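Local structure of immunity protein (Neisseria meningitidis, 4Q7O) at residues 8-12 / 113-118; 15-21 / 106-110; 43-47 / 59-63; 75-81 / 99-103. The protein probably protects the cell that makes it by neutralising the toxin of a contact-dependent growth-inhibition system. One frame throughout, in Å; residues are numbered along the deposited sequence.

Contact 1. Residues 8-12 / 113-118; sequences IFLNL and IAISDF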
loop_
_atom_site.group_PDB
_atom_site.type_symbol
_atom_site.label_atom_id
_atom_site.label_comp_id
_atom_site.label_asym_id
_atom_site.label_seq_id
_atom_site.Cartn_x
_atom_site.Cartn_y
_atom_site.Cartn_z
ATOM N N ILE B 8 10.297 -0.150 7.512
ATOM C CA ILE B 8 10.671 -1.313 8.325
ATOM C C ILE B 8 9.859 -2.578 8.027
ATOM O O ILE B 8 10.219 -3.668 8.471
ATOM C CB ILE B 8 10.577 -1.046 9.854
ATOM C CG1 ILE B 8 9.121 -0.847 10.285
ATOM C CG2 ILE B 8 11.446 0.133 10.254
ATOM C CD1 ILE B 8 8.894 -1.024 11.773
ATOM N N PHE B 9 8.763 -2.441 7.290
ATOM C CA PHE B 9 7.876 -3.580 7.059
ATOM C C PHE B 9 8.293 -4.378 5.834
ATOM O O PHE B 9 7.526 -4.559 4.889
ATOM C CB PHE B 9 6.419 -3.121 6.981
ATOM C CG PHE B 9 5.889 -2.627 8.293
ATOM C CD1 PHE B 9 5.615 -3.522 9.320
ATOM C CD2 PHE B 9 5.713 -1.270 8.526
ATOM C CE1 PHE B 9 5.147 -3.075 10.558
ATOM C CE2 PHE B 9 5.238 -0.820 9.754
ATOM C CZ PHE B 9 4.954 -1.726 10.769
ATOM N N LEU B 10 9.518 -4.878 5.872
ATOM C CA LEU B 10 10.103 -5.512 4.702
ATOM C C LEU B 10 9.341 -6.767 4.296
ATOM O O LEU B 10 8.937 -6.919 3.141
ATOM C CB LEU B 10 11.577 -5.838 4.950
ATOM C CG LEU B 10 12.457 -4.623 5.265
ATOM C CD1 LEU B 10 13.898 -5.044 5.503
ATOM C CD2 LEU B 10 12.382 -3.596 4.146
ATOM N N ASN B 11 9.134 -7.667 5.248
ATOM C CA ASN B 11 8.437 -8.910 4.943
ATOM C C ASN B 11 6.933 -8.746 4.767
ATOM O O ASN B 11 6.318 -9.418 3.932
ATOM C CB ASN B 11 8.781 -9.980 5.967
ATOM C CG ASN B 11 10.247 -10.344 5.921
ATOM O OD1 ASN B 11 10.815 -10.511 4.836
ATOM N ND2 ASN B 11 10.879 -10.434 7.084
ATOM N N LEU B 12 6.347 -7.831 5.530
ATOM C CA LEU B 12 4.921 -7.541 5.394
ATOM C C LEU B 12 4.614 -7.003 4.012
ATOM O O LEU B 12 3.674 -7.452 3.368
ATOM C CB LEU B 12 4.468 -6.547 6.470
ATOM C CG LEU B 12 2.998 -6.113 6.594
ATOM C CD1 LEU B 12 2.632 -4.993 5.623
ATOM C CD2 LEU B 12 2.038 -7.304 6.459
ATOM N N ILE B 113 3.525 -11.445 10.611
ATOM C CA ILE B 113 4.631 -10.916 9.816
ATOM C C ILE B 113 4.943 -9.463 10.177
ATOM O O ILE B 113 6.105 -9.088 10.362
ATOM C CB ILE B 113 4.335 -11.041 8.314
ATOM C CG1 ILE B 113 4.256 -12.516 7.910
ATOM C CG2 ILE B 113 5.400 -10.334 7.495
ATOM C CD1 ILE B 113 3.681 -12.732 6.526
ATOM N N ALA B 114 3.901 -8.646 10.295
ATOM C CA ALA B 114 4.071 -7.232 10.634
ATOM C C ALA B 114 4.713 -7.024 12.004
ATOM O O ALA B 114 5.598 -6.182 12.156
ATOM C CB ALA B 114 2.746 -6.499 10.559
ATOM N N ILE B 115 4.276 -7.777 13.005
ATOM C CA ILE B 115 4.840 -7.594 14.339
ATOM C C ILE B 115 6.286 -8.094 14.388
ATOM O O ILE B 115 7.110 -7.561 15.123
ATOM C CB ILE B 115 3.953 -8.210 15.441
ATOM C CG1 ILE B 115 4.252 -7.552 16.798
ATOM C CG2 ILE B 115 4.105 -9.733 15.501
ATOM C CD1 ILE B 115 3.321 -8.030 17.908
ATOM N N SER B 116 6.589 -9.100 13.572
ATOM C CA SER B 116 7.954 -9.565 13.389
ATOM C C SER B 116 8.831 -8.454 12.810
ATOM O O SER B 116 9.920 -8.186 13.330
ATOM C CB SER B 116 7.979 -10.776 12.460
ATOM O OG SER B 116 9.309 -11.111 12.129
ATOM N N ASP B 117 8.373 -7.832 11.723
ATOM C CA ASP B 117 9.096 -6.693 11.149
ATOM C C ASP B 117 9.352 -5.637 12.219
ATOM O O ASP B 117 10.459 -5.101 12.333
ATOM C CB ASP B 117 8.304 -6.035 10.004
ATOM C CG ASP B 117 8.295 -6.858 8.717
ATOM O OD1 ASP B 117 9.202 -7.687 8.502
ATOM O OD2 ASP B 117 7.376 -6.647 7.896
ATOM N N PHE B 118 8.325 -5.351 13.011
ATOM C CA PHE B 118 8.427 -4.322 14.035
ATOM C C PHE B 118 9.451 -4.670 15.118
ATOM O O PHE B 118 10.309 -3.851 15.460
ATOM C CB PHE B 118 7.058 -4.043 14.665
ATOM C CG PHE B 118 7.114 -3.044 15.784
ATOM C CD1 PHE B 118 7.302 -1.693 15.517
ATOM C CD2 PHE B 118 7.001 -3.450 17.103
ATOM C CE1 PHE B 118 7.366 -0.769 16.549
ATOM C CE2 PHE B 118 7.067 -2.530 18.141
ATOM C CZ PHE B 118 7.248 -1.188 17.864
HETATM O O HOH W 1 12.080 -4.771 10.125
HETATM O O HOH W 2 9.438 -10.232 9.523
#
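In this helix-to-helix contact the carboxylate of D117, on helix 104-121, takes up two backbone N-H groups from the first turn of helix 10-18. L12 N reaches OD2 of D117 at 2.8 Å, using the syn lone pair, and N11 N reaches OD1 of D117 at 3.3 Å, tilted 25° out of the carboxylate plane. With CG beside its backbone N (chi1 -74°), D117 directs the carboxylate at the helix start. One N-H on each oxygen limits rotation of the group, and its negative charge should suit the helix dipole's positive end. Two waters extend the polar patch: one joins I8 O to D117 O, the other links N11 ND2, S116 OG and D117 OD1.

Next to the carboxylate the contact turns apolar. CG2 of I113 lies against the L12 backbone, 3.3 Å from L12 N, while CB of A114 meets L12 CG at 4.0 Å. F9, the N-cap residue, brings its ring edge to the helix, with CE1 3.5 Å from A114 O. F28 and I24 of helix 22-34 pack on A114 and L12 respectively. Toward the start of the segment, CD1 of I8 approaches the F118 ring edge, 4.1 Å from F118 CD1.

Contact 2. Residues 15-21 / 106-110; sequences KSINNNH and LAYHY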
loop_
_atom_site.group_PDB
_atom_site.type_symbol
_atom_site.label_atom_id
_atom_site.label_comp_id
_atom_site.label_asym_id
_atom_site.label_seq_id
_atom_site.Cartn_x
_atom_site.Cartn_y
_atom_site.Cartn_z
ATOM N N LYS B 15 4.865 -9.693 1.136
ATOM C CA LYS B 15 3.754 -10.630 1.079
ATOM C C LYS B 15 2.466 -9.943 0.660
ATOM O O LYS B 15 1.766 -10.414 -0.229
ATOM C CB LYS B 15 3.564 -11.351 2.415
ATOM C CG LYS B 15 2.636 -12.548 2.337
ATOM C CD LYS B 15 3.393 -13.793 1.874
ATOM C CE LYS B 15 4.264 -14.366 2.987
ATOM N NZ LYS B 15 5.064 -15.541 2.538
ATOM N N SER B 16 2.169 -8.803 1.269
ATOM C CA SER B 16 0.917 -8.131 0.974
ATOM C C SER B 16 0.859 -7.613 -0.471
ATOM O O SER B 16 -0.163 -7.763 -1.142
ATOM C CB SER B 16 0.627 -7.030 2.001
ATOM O OG SER B 16 1.649 -6.049 2.004
ATOM N N ILE B 17 1.946 -7.015 -0.951
ATOM C CA ILE B 17 1.998 -6.549 -2.331
ATOM C C ILE B 17 1.857 -7.714 -3.306
ATOM O O ILE B 17 1.100 -7.637 -4.276
ATOM C CB ILE B 17 3.285 -5.733 -2.607
ATOM C CG1 ILE B 17 3.212 -4.398 -1.864
ATOM C CG2 ILE B 17 3.498 -5.513 -4.106
ATOM C CD1 ILE B 17 4.537 -3.675 -1.807
ATOM N N ASN B 18 2.554 -8.813 -3.044
ATOM C CA ASN B 18 2.444 -9.965 -3.931
ATOM C C ASN B 18 1.054 -10.600 -3.927
ATOM O O ASN B 18 0.675 -11.273 -4.882
ATOM C CB ASN B 18 3.536 -10.995 -3.630
ATOM C CG ASN B 18 4.881 -10.583 -4.187
ATOM O OD1 ASN B 18 4.957 -9.858 -5.186
ATOM N ND2 ASN B 18 5.950 -11.037 -3.549
ATOM N N ASN B 19 0.298 -10.372 -2.858
ATOM C CA ASN B 19 -1.086 -10.852 -2.764
ATOM C C ASN B 19 -2.124 -9.827 -3.234
ATOM O O ASN B 19 -3.333 -10.070 -3.118
ATOM C CB ASN B 19 -1.419 -11.266 -1.326
ATOM C CG ASN B 19 -0.714 -12.548 -0.894
ATOM O OD1 ASN B 19 -0.239 -13.328 -1.726
ATOM N ND2 ASN B 19 -0.671 -12.787 0.420
ATOM N N ASN B 20 -1.660 -8.675 -3.733
ATOM C CA ASN B 20 -2.552 -7.600 -4.184
ATOM C C ASN B 20 -3.352 -7.020 -3.011
ATOM O O ASN B 20 -4.437 -6.471 -3.184
ATOM C CB ASN B 20 -3.480 -8.080 -5.310
ATOM C CG ASN B 20 -3.929 -6.962 -6.235
ATOM O OD1 ASN B 20 -3.338 -5.879 -6.276
ATOM N ND2 ASN B 20 -4.985 -7.231 -7.000
ATOM N N HIS B 21 -2.799 -7.138 -1.809
ATOM C CA HIS B 21 -3.446 -6.605 -0.607
ATOM C C HIS B 21 -2.736 -5.360 -0.105
ATOM O O HIS B 21 -2.339 -5.275 1.062
ATOM C CB HIS B 21 -3.514 -7.684 0.473
ATOM C CG HIS B 21 -4.402 -8.827 0.094
ATOM N ND1 HIS B 21 -4.290 -10.081 0.657
ATOM C CD2 HIS B 21 -5.423 -8.903 -0.794
ATOM C CE1 HIS B 21 -5.202 -10.875 0.131
ATOM N NE2 HIS B 21 -5.906 -10.185 -0.750
ATOM N N LEU B 106 -5.818 -15.274 7.195
ATOM C CA LEU B 106 -4.840 -14.499 6.438
ATOM C C LEU B 106 -4.466 -13.223 7.178
ATOM O O LEU B 106 -3.303 -12.830 7.189
ATOM C CB LEU B 106 -5.353 -14.197 5.024
ATOM C CG LEU B 106 -4.421 -13.324 4.175
ATOM C CD1 LEU B 106 -3.058 -13.971 3.971
ATOM C CD2 LEU B 106 -5.052 -13.007 2.838
ATOM N N ALA B 107 -5.442 -12.581 7.813
ATOM C CA ALA B 107 -5.135 -11.409 8.635
ATOM C C ALA B 107 -4.126 -11.739 9.733
ATOM O O ALA B 107 -3.164 -10.996 9.939
ATOM C CB ALA B 107 -6.395 -10.824 9.240
ATOM N N TYR B 108 -4.328 -12.850 10.435
ATOM C CA TYR B 108 -3.357 -13.253 11.450
ATOM C C TYR B 108 -1.964 -13.499 10.867
ATOM O O TYR B 108 -0.962 -13.159 11.484
ATOM C CB TYR B 108 -3.840 -14.477 12.227
ATOM C CG TYR B 108 -4.658 -14.115 13.439
ATOM C CD1 TYR B 108 -4.043 -13.784 14.646
ATOM C CD2 TYR B 108 -6.039 -14.093 13.385
ATOM C CE1 TYR B 108 -4.789 -13.450 15.764
ATOM C CE2 TYR B 108 -6.795 -13.764 14.505
ATOM C CZ TYR B 108 -6.166 -13.442 15.687
ATOM O OH TYR B 108 -6.916 -13.104 16.790
ATOM N N HIS B 109 -1.918 -14.099 9.684
ATOM C CA HIS B 109 -0.680 -14.291 8.932
ATOM C C HIS B 109 0.011 -12.940 8.726
ATOM O O HIS B 109 1.191 -12.779 9.046
ATOM C CB HIS B 109 -1.045 -14.965 7.601
ATOM C CG HIS B 109 0.097 -15.191 6.658
ATOM N ND1 HIS B 109 1.081 -16.128 6.885
ATOM C CD2 HIS B 109 0.354 -14.663 5.439
ATOM C CE1 HIS B 109 1.920 -16.139 5.863
ATOM N NE2 HIS B 109 1.500 -15.262 4.969
ATOM N N TYR B 110 -0.729 -11.955 8.231
ATOM C CA TYR B 110 -0.156 -10.623 8.047
ATOM C C TYR B 110 0.287 -9.979 9.354
ATOM O O TYR B 110 1.350 -9.372 9.414
ATOM C CB TYR B 110 -1.147 -9.700 7.351
ATOM C CG TYR B 110 -1.344 -9.952 5.874
ATOM C CD1 TYR B 110 -0.265 -10.226 5.040
ATOM C CD2 TYR B 110 -2.616 -9.887 5.308
ATOM C CE1 TYR B 110 -0.444 -10.432 3.685
ATOM C CE2 TYR B 110 -2.805 -10.094 3.944
ATOM C CZ TYR B 110 -1.716 -10.371 3.142
ATOM O OH TYR B 110 -1.891 -10.570 1.797
#
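The hydroxyl of Y110 is gripped by two side chains of the turn that ends helix 10-18, a C-terminal Schellman motif with N20 at positive phi. ND1 of H21 lies 2.7 Å from Y110 OH, a short bond in which either group could be the donor. ND2 of N19 donates to the same Y110 OH at 2.9 Å, nearly straight at 162° and with the oxygen in the plane of the amide. One long side chain of helix 104-121 is thereby fastened to the two residues that flank N20, and the two bonds fix where the phenol ends.

The rings of H21 and Y110 meet rim to rim, with planes 86° apart and neither over the face of the other. L106 also meets the imidazole: its CD2 comes from the opposite direction to the ring edge, 3.4 Å from H21 CE1. The other branch of L106, CD1, reaches over one face of the Y110 ring toward the rim. Beyond these segments I102 of strand 98-103 touches both H21 and Y110, which places the helix end against the sheet, and M4 of the second subunit packs on H21.

Back along helix 10-18, CE1 of Y110 rests 3.8 Å from S16 CA, and the S16 hydroxyl turns to L12 O and S25 OG instead. At the more exposed margin K15 is bent at chi2 (84°) and again at chi3, which folds its aliphatic chain across H109 at about a right angle; K15 CE lies near the plane of that imidazole, 3.5 Å from H109 NE2.

Contact 3. Residues 43-47 / 59-63; sequences CFKNI and QYEKI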
loop_
_atom_site.group_PDB
_atom_site.type_symbol
_atom_site.label_atom_id
_atom_site.label_comp_id
_atom_site.label_asym_id
_atom_site.label_seq_id
_atom_site.Cartn_x
_atom_site.Cartn_y
_atom_site.Cartn_z
ATOM N N CYS B 43 -2.883 -1.834 18.456
ATOM C CA CYS B 43 -3.335 -2.276 17.141
ATOM C C CYS B 43 -3.031 -3.765 16.916
ATOM O O CYS B 43 -3.887 -4.514 16.452
ATOM C CB CYS B 43 -2.686 -1.426 16.039
ATOM S SG CYS B 43 -2.997 -1.994 14.369
ATOM N N PHE B 44 -1.820 -4.199 17.270
ATOM C CA PHE B 44 -1.457 -5.612 17.159
ATOM C C PHE B 44 -2.302 -6.497 18.080
ATOM O O PHE B 44 -2.640 -7.623 17.725
ATOM C CB PHE B 44 0.029 -5.839 17.474
ATOM C CG PHE B 44 0.967 -5.433 16.366
ATOM C CD1 PHE B 44 0.848 -5.988 15.100
ATOM C CD2 PHE B 44 2.017 -4.557 16.616
ATOM C CE1 PHE B 44 1.731 -5.637 14.092
ATOM C CE2 PHE B 44 2.907 -4.205 15.617
ATOM C CZ PHE B 44 2.758 -4.741 14.350
ATOM N N LYS B 45 -2.636 -5.984 19.261
ATOM C CA LYS B 45 -3.347 -6.778 20.267
ATOM C C LYS B 45 -4.836 -6.945 20.006
ATOM O O LYS B 45 -5.406 -8.008 20.278
ATOM C CB LYS B 45 -3.193 -6.143 21.650
ATOM C CG LYS B 45 -1.842 -6.330 22.267
ATOM C CD LYS B 45 -1.863 -5.874 23.704
ATOM C CE LYS B 45 -0.998 -4.659 23.896
ATOM N NZ LYS B 45 -1.045 -4.181 25.305
ATOM N N ASN B 46 -5.470 -5.889 19.505
ATOM C CA ASN B 46 -6.929 -5.833 19.467
ATOM C C ASN B 46 -7.553 -6.897 18.581
ATOM O O ASN B 46 -8.694 -7.287 18.792
ATOM C CB ASN B 46 -7.418 -4.450 19.033
ATOM C CG ASN B 46 -7.473 -3.458 20.173
ATOM O OD1 ASN B 46 -6.886 -3.666 21.235
ATOM N ND2 ASN B 46 -8.179 -2.356 19.950
ATOM N N ILE B 47 -6.807 -7.371 17.592
ATOM C CA ILE B 47 -7.330 -8.405 16.708
ATOM C C ILE B 47 -7.702 -9.675 17.494
ATOM O O ILE B 47 -8.646 -10.374 17.137
ATOM C CB ILE B 47 -6.363 -8.708 15.537
ATOM C CG1 ILE B 47 -7.094 -9.446 14.406
ATOM C CG2 ILE B 47 -5.107 -9.459 16.025
ATOM C CD1 ILE B 47 -6.326 -9.462 13.097
ATOM N N GLN B 59 -8.377 1.545 9.873
ATOM C CA GLN B 59 -9.128 0.733 10.819
ATOM C C GLN B 59 -9.276 -0.700 10.344
ATOM O O GLN B 59 -9.148 -0.996 9.153
ATOM C CB GLN B 59 -10.524 1.321 11.045
ATOM C CG GLN B 59 -11.415 1.228 9.812
ATOM C CD GLN B 59 -12.857 1.614 10.084
ATOM O OE1 GLN B 59 -13.334 1.525 11.218
ATOM N NE2 GLN B 59 -13.562 2.036 9.041
ATOM N N TYR B 60 -9.566 -1.585 11.291
ATOM C CA TYR B 60 -10.074 -2.912 10.964
ATOM C C TYR B 60 -11.217 -3.283 11.887
ATOM O O TYR B 60 -11.335 -2.765 13.002
ATOM C CB TYR B 60 -8.983 -4.000 10.982
ATOM C CG TYR B 60 -8.319 -4.234 12.331
ATOM C CD1 TYR B 60 -8.965 -4.946 13.347
ATOM C CD2 TYR B 60 -7.035 -3.757 12.584
ATOM C CE1 TYR B 60 -8.356 -5.157 14.586
ATOM C CE2 TYR B 60 -6.411 -3.966 13.813
ATOM C CZ TYR B 60 -7.080 -4.666 14.811
ATOM O OH TYR B 60 -6.483 -4.887 16.036
ATOM N N GLU B 61 -12.047 -4.206 11.421
ATOM C CA GLU B 61 -13.127 -4.730 12.227
ATOM C C GLU B 61 -13.439 -6.128 11.722
ATOM O O GLU B 61 -13.684 -6.315 10.527
ATOM C CB GLU B 61 -14.352 -3.823 12.099
ATOM C CG GLU B 61 -15.526 -4.167 12.983
ATOM C CD GLU B 61 -16.718 -3.272 12.692
ATOM O OE1 GLU B 61 -16.683 -2.557 11.666
ATOM O OE2 GLU B 61 -17.681 -3.277 13.486
ATOM N N LYS B 62 -13.399 -7.113 12.611
ATOM C CA LYS B 62 -13.897 -8.433 12.256
ATOM C C LYS B 62 -15.355 -8.307 11.831
ATOM O O LYS B 62 -16.124 -7.541 12.424
ATOM C CB LYS B 62 -13.779 -9.391 13.435
ATOM C CG LYS B 62 -12.351 -9.780 13.753
ATOM C CD LYS B 62 -12.295 -10.810 14.862
ATOM C CE LYS B 62 -10.867 -11.271 15.105
ATOM N NZ LYS B 62 -10.761 -12.244 16.229
ATOM N N ILE B 63 -15.736 -9.057 10.802
ATOM C CA ILE B 63 -17.074 -8.943 10.249
ATOM C C ILE B 63 -18.020 -9.886 10.967
ATOM O O ILE B 63 -17.786 -11.096 11.017
ATOM C CB ILE B 63 -17.067 -9.228 8.740
ATOM C CG1 ILE B 63 -16.298 -8.115 8.016
ATOM C CG2 ILE B 63 -18.490 -9.340 8.200
ATOM C CD1 ILE B 63 -16.048 -8.383 6.560
#
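At C43 the last turn of helix 37-46 meets Y60, a residue of the antiparallel sheet on which this helix packs, in a helix-on-sheet contact of an alpha+beta fold that joins strand 58-62 to the helix end through long side chains. The carbonyl of C43 accepts the Y60 hydroxyl: OH lies 2.7 Å from C43 O, in the carbonyl plane and at 146° to the C=O. A tyrosine hydrogen is thus spent on a main-chain oxygen in a buried setting. The thiol of the same cysteine forms a sulfur-aromatic contact at the ring edge, with C43 SG 4.0 Å from Y60 CE2. Its first torsion (chi1 173°) sets the sulfur beside its own carbonyl carbon, so thiol and carbonyl both meet one side of the phenol.

N46 follows, its CB 3.2 Å from Y60 OH. The amide itself looks elsewhere, donating through ND2 to the carbonyl of H52 and so holding the helix end to the neighbouring strand 52-55.

I47 closes the segment with side chain and backbone alike. Its CB packs 4.2 Å from Y60 CZ, while F111 of helix 104-121 touches I47 and also meets the Y60 ring edge-to-face. Tyrosine and isoleucine therefore belong to the core between sheet and helices. K62, two residues farther along the strand on the same side as Y60, runs out fully extended beyond CG and crosses to the carbonyl of I47. Its ammonium nitrogen, NZ, lies 3.0 Å from I47 O and in line with the carbonyl, at a C=O...N angle of 175°.

Contact 4. Residues 75-81 / 99-103; sequences VNGFEYI and ELIIP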
loop_
_atom_site.group_PDB
_atom_site.type_symbol
_atom_site.label_atom_id
_atom_site.label_comp_id
_atom_site.label_asym_id
_atom_site.label_seq_id
_atom_site.Cartn_x
_atom_site.Cartn_y
_atom_site.Cartn_z
ATOM N N VAL B 75 -16.919 -4.038 -1.806
ATOM C CA VAL B 75 -15.553 -4.097 -1.300
ATOM C C VAL B 75 -14.800 -5.314 -1.862
ATOM O O VAL B 75 -15.363 -6.417 -1.931
ATOM C CB VAL B 75 -15.555 -4.154 0.242
ATOM C CG1 VAL B 75 -14.137 -4.320 0.796
ATOM C CG2 VAL B 75 -16.233 -2.911 0.817
ATOM N N ASN B 76 -13.539 -5.113 -2.255
ATOM C CA ASN B 76 -12.663 -6.211 -2.653
ATOM C C ASN B 76 -12.591 -7.239 -1.535
ATOM O O ASN B 76 -12.218 -6.899 -0.422
ATOM C CB ASN B 76 -11.231 -5.714 -2.883
ATOM C CG ASN B 76 -11.107 -4.713 -4.007
ATOM O OD1 ASN B 76 -11.952 -4.636 -4.896
ATOM N ND2 ASN B 76 -10.018 -3.948 -3.982
ATOM N N GLY B 77 -12.934 -8.489 -1.822
ATOM C CA GLY B 77 -12.882 -9.515 -0.800
ATOM C C GLY B 77 -14.232 -9.842 -0.187
ATOM O O GLY B 77 -14.321 -10.713 0.675
ATOM N N PHE B 78 -15.284 -9.159 -0.633
ATOM C CA PHE B 78 -16.633 -9.458 -0.152
ATOM C C PHE B 78 -16.944 -10.956 -0.176
ATOM O O PHE B 78 -17.566 -11.495 0.743
ATOM C CB PHE B 78 -17.678 -8.706 -0.976
ATOM C CG PHE B 78 -19.089 -9.064 -0.624
ATOM C CD1 PHE B 78 -19.655 -8.591 0.551
ATOM C CD2 PHE B 78 -19.852 -9.867 -1.461
ATOM C CE1 PHE B 78 -20.956 -8.909 0.880
ATOM C CE2 PHE B 78 -21.149 -10.189 -1.128
ATOM C CZ PHE B 78 -21.700 -9.712 0.042
ATOM N N GLU B 79 -16.487 -11.631 -1.221
ATOM C CA GLU B 79 -16.794 -13.048 -1.389
ATOM C C GLU B 79 -16.253 -13.963 -0.280
ATOM O O GLU B 79 -16.720 -15.101 -0.132
ATOM C CB GLU B 79 -16.364 -13.530 -2.780
ATOM C CG GLU B 79 -17.172 -12.893 -3.910
ATOM C CD GLU B 79 -16.852 -13.472 -5.276
ATOM O OE1 GLU B 79 -17.507 -13.065 -6.260
ATOM O OE2 GLU B 79 -15.943 -14.326 -5.370
ATOM N N TYR B 80 -15.289 -13.478 0.506
ATOM C CA TYR B 80 -14.778 -14.278 1.615
ATOM C C TYR B 80 -15.801 -14.468 2.724
ATOM O O TYR B 80 -15.756 -15.474 3.430
ATOM C CB TYR B 80 -13.504 -13.671 2.218
ATOM C CG TYR B 80 -12.285 -13.720 1.321
ATOM C CD1 TYR B 80 -11.770 -14.934 0.877
ATOM C CD2 TYR B 80 -11.635 -12.556 0.943
ATOM C CE1 TYR B 80 -10.656 -14.991 0.058
ATOM C CE2 TYR B 80 -10.504 -12.599 0.133
ATOM C CZ TYR B 80 -10.026 -13.820 -0.309
ATOM O OH TYR B 80 -8.915 -13.875 -1.110
ATOM N N ILE B 81 -16.707 -13.505 2.894
ATOM C CA ILE B 81 -17.583 -13.516 4.068
ATOM C C ILE B 81 -18.410 -14.798 4.145
ATOM O O ILE B 81 -18.524 -15.411 5.208
ATOM C CB ILE B 81 -18.507 -12.273 4.132
ATOM C CG1 ILE B 81 -17.679 -10.985 4.161
ATOM C CG2 ILE B 81 -19.399 -12.347 5.357
ATOM C CD1 ILE B 81 -18.505 -9.721 3.994
ATOM N N GLU B 99 -10.667 0.043 0.685
ATOM C CA GLU B 99 -11.178 -1.037 1.530
ATOM C C GLU B 99 -10.735 -2.415 1.068
ATOM O O GLU B 99 -10.532 -2.652 -0.118
ATOM C CB GLU B 99 -12.704 -0.999 1.549
ATOM C CG GLU B 99 -13.288 0.310 2.036
ATOM C CD GLU B 99 -14.767 0.431 1.730
ATOM O OE1 GLU B 99 -15.120 0.534 0.537
ATOM O OE2 GLU B 99 -15.577 0.405 2.679
ATOM N N LEU B 100 -10.625 -3.337 2.015
ATOM C CA LEU B 100 -10.267 -4.715 1.712
ATOM C C LEU B 100 -10.863 -5.644 2.745
ATOM O O LEU B 100 -10.819 -5.363 3.937
ATOM C CB LEU B 100 -8.745 -4.869 1.714
ATOM C CG LEU B 100 -8.168 -6.279 1.548
ATOM C CD1 LEU B 100 -8.463 -6.833 0.172
ATOM C CD2 LEU B 100 -6.665 -6.286 1.800
ATOM N N ILE B 101 -11.401 -6.765 2.281
ATOM C CA ILE B 101 -11.838 -7.830 3.173
ATOM C C ILE B 101 -11.003 -9.077 2.907
ATOM O O ILE B 101 -10.779 -9.442 1.754
ATOM C CB ILE B 101 -13.329 -8.132 2.980
ATOM C CG1 ILE B 101 -14.167 -6.934 3.449
ATOM C CG2 ILE B 101 -13.719 -9.403 3.710
ATOM C CD1 ILE B 101 -15.610 -6.947 2.947
ATOM N N ILE B 102 -10.523 -9.712 3.974
ATOM C CA ILE B 102 -9.773 -10.960 3.862
ATOM C C ILE B 102 -10.211 -11.942 4.954
ATOM O O ILE B 102 -10.818 -11.536 5.942
ATOM C CB ILE B 102 -8.243 -10.723 3.949
ATOM C CG1 ILE B 102 -7.879 -9.915 5.201
ATOM C CG2 ILE B 102 -7.735 -10.042 2.691
ATOM C CD1 ILE B 102 -6.367 -9.773 5.419
ATOM N N PRO B 103 -9.906 -13.237 4.784
ATOM C CA PRO B 103 -10.190 -14.158 5.890
ATOM C C PRO B 103 -9.370 -13.808 7.128
ATOM O O PRO B 103 -8.237 -13.336 7.010
ATOM C CB PRO B 103 -9.732 -15.517 5.341
ATOM C CG PRO B 103 -9.770 -15.362 3.844
ATOM C CD PRO B 103 -9.351 -13.935 3.608
HETATM O O HOH W 3 -8.395 -3.463 -1.824
HETATM O O HOH W 4 -12.514 -2.478 -2.095
#
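A single direct hydrogen bond joins the type II turn V75-F78 to strand 98-103, outermost in this chain's sheet: I101 N donates to N76 O at 2.8 Å, almost straight at 163°. Water broadens this attachment, since E99 O accepts from two molecules, one shared with N76 ND2 and the other with N76 N. A weaker polar approach comes from G77, which at positive phi points its CA-H at I101 O, 3.3 Å from CA.

Ring packing follows at Y80. P103 sets its CD-CG edge over one face in a CH-pi contact, CD 3.6 Å from the ring centroid and 6° off its normal, while I101 O comes to the edge, 3.3 Å from Y80 CD2.

Among aliphatic contacts, V75 CG1 meets I101 CD1 at 3.7 Å, the chains crossing at about a right angle, and I81 CD1 touches the same methyl. V75 CG2 lies against the carboxylate of E99, whose OE2 is hydrogen-bonded to Y88 OH.

I101 O is buried and has no hydrogen-bond partner in the model; the G77 CA-H and the Y80 ring edge lie against it. The loop is thus held to the sheet by one direct backbone bond, two water bridges and apolar packing.

From the N terminus, the start of helix 10-18 forms contact 1 with helix 104-121, closing the widest loop, about a hundred residues. Contact 2 lies within it and joins the end of the same helix to an earlier part of 104-121; L12 touches Y110 between them. Both remaining contacts fall inside that second loop, one after the other. Contact 3 closes a short hairpin-bearing loop from helix 37-46 to strand 58-62, and contact 4 then ties the 75-81 loop to strand 98-103. I63 bridges contacts 3 and 4 by packing on I81 and I101, F44 of contact 3 reaches A114 of contact 1, and I102 joins contact 4 to contact 2.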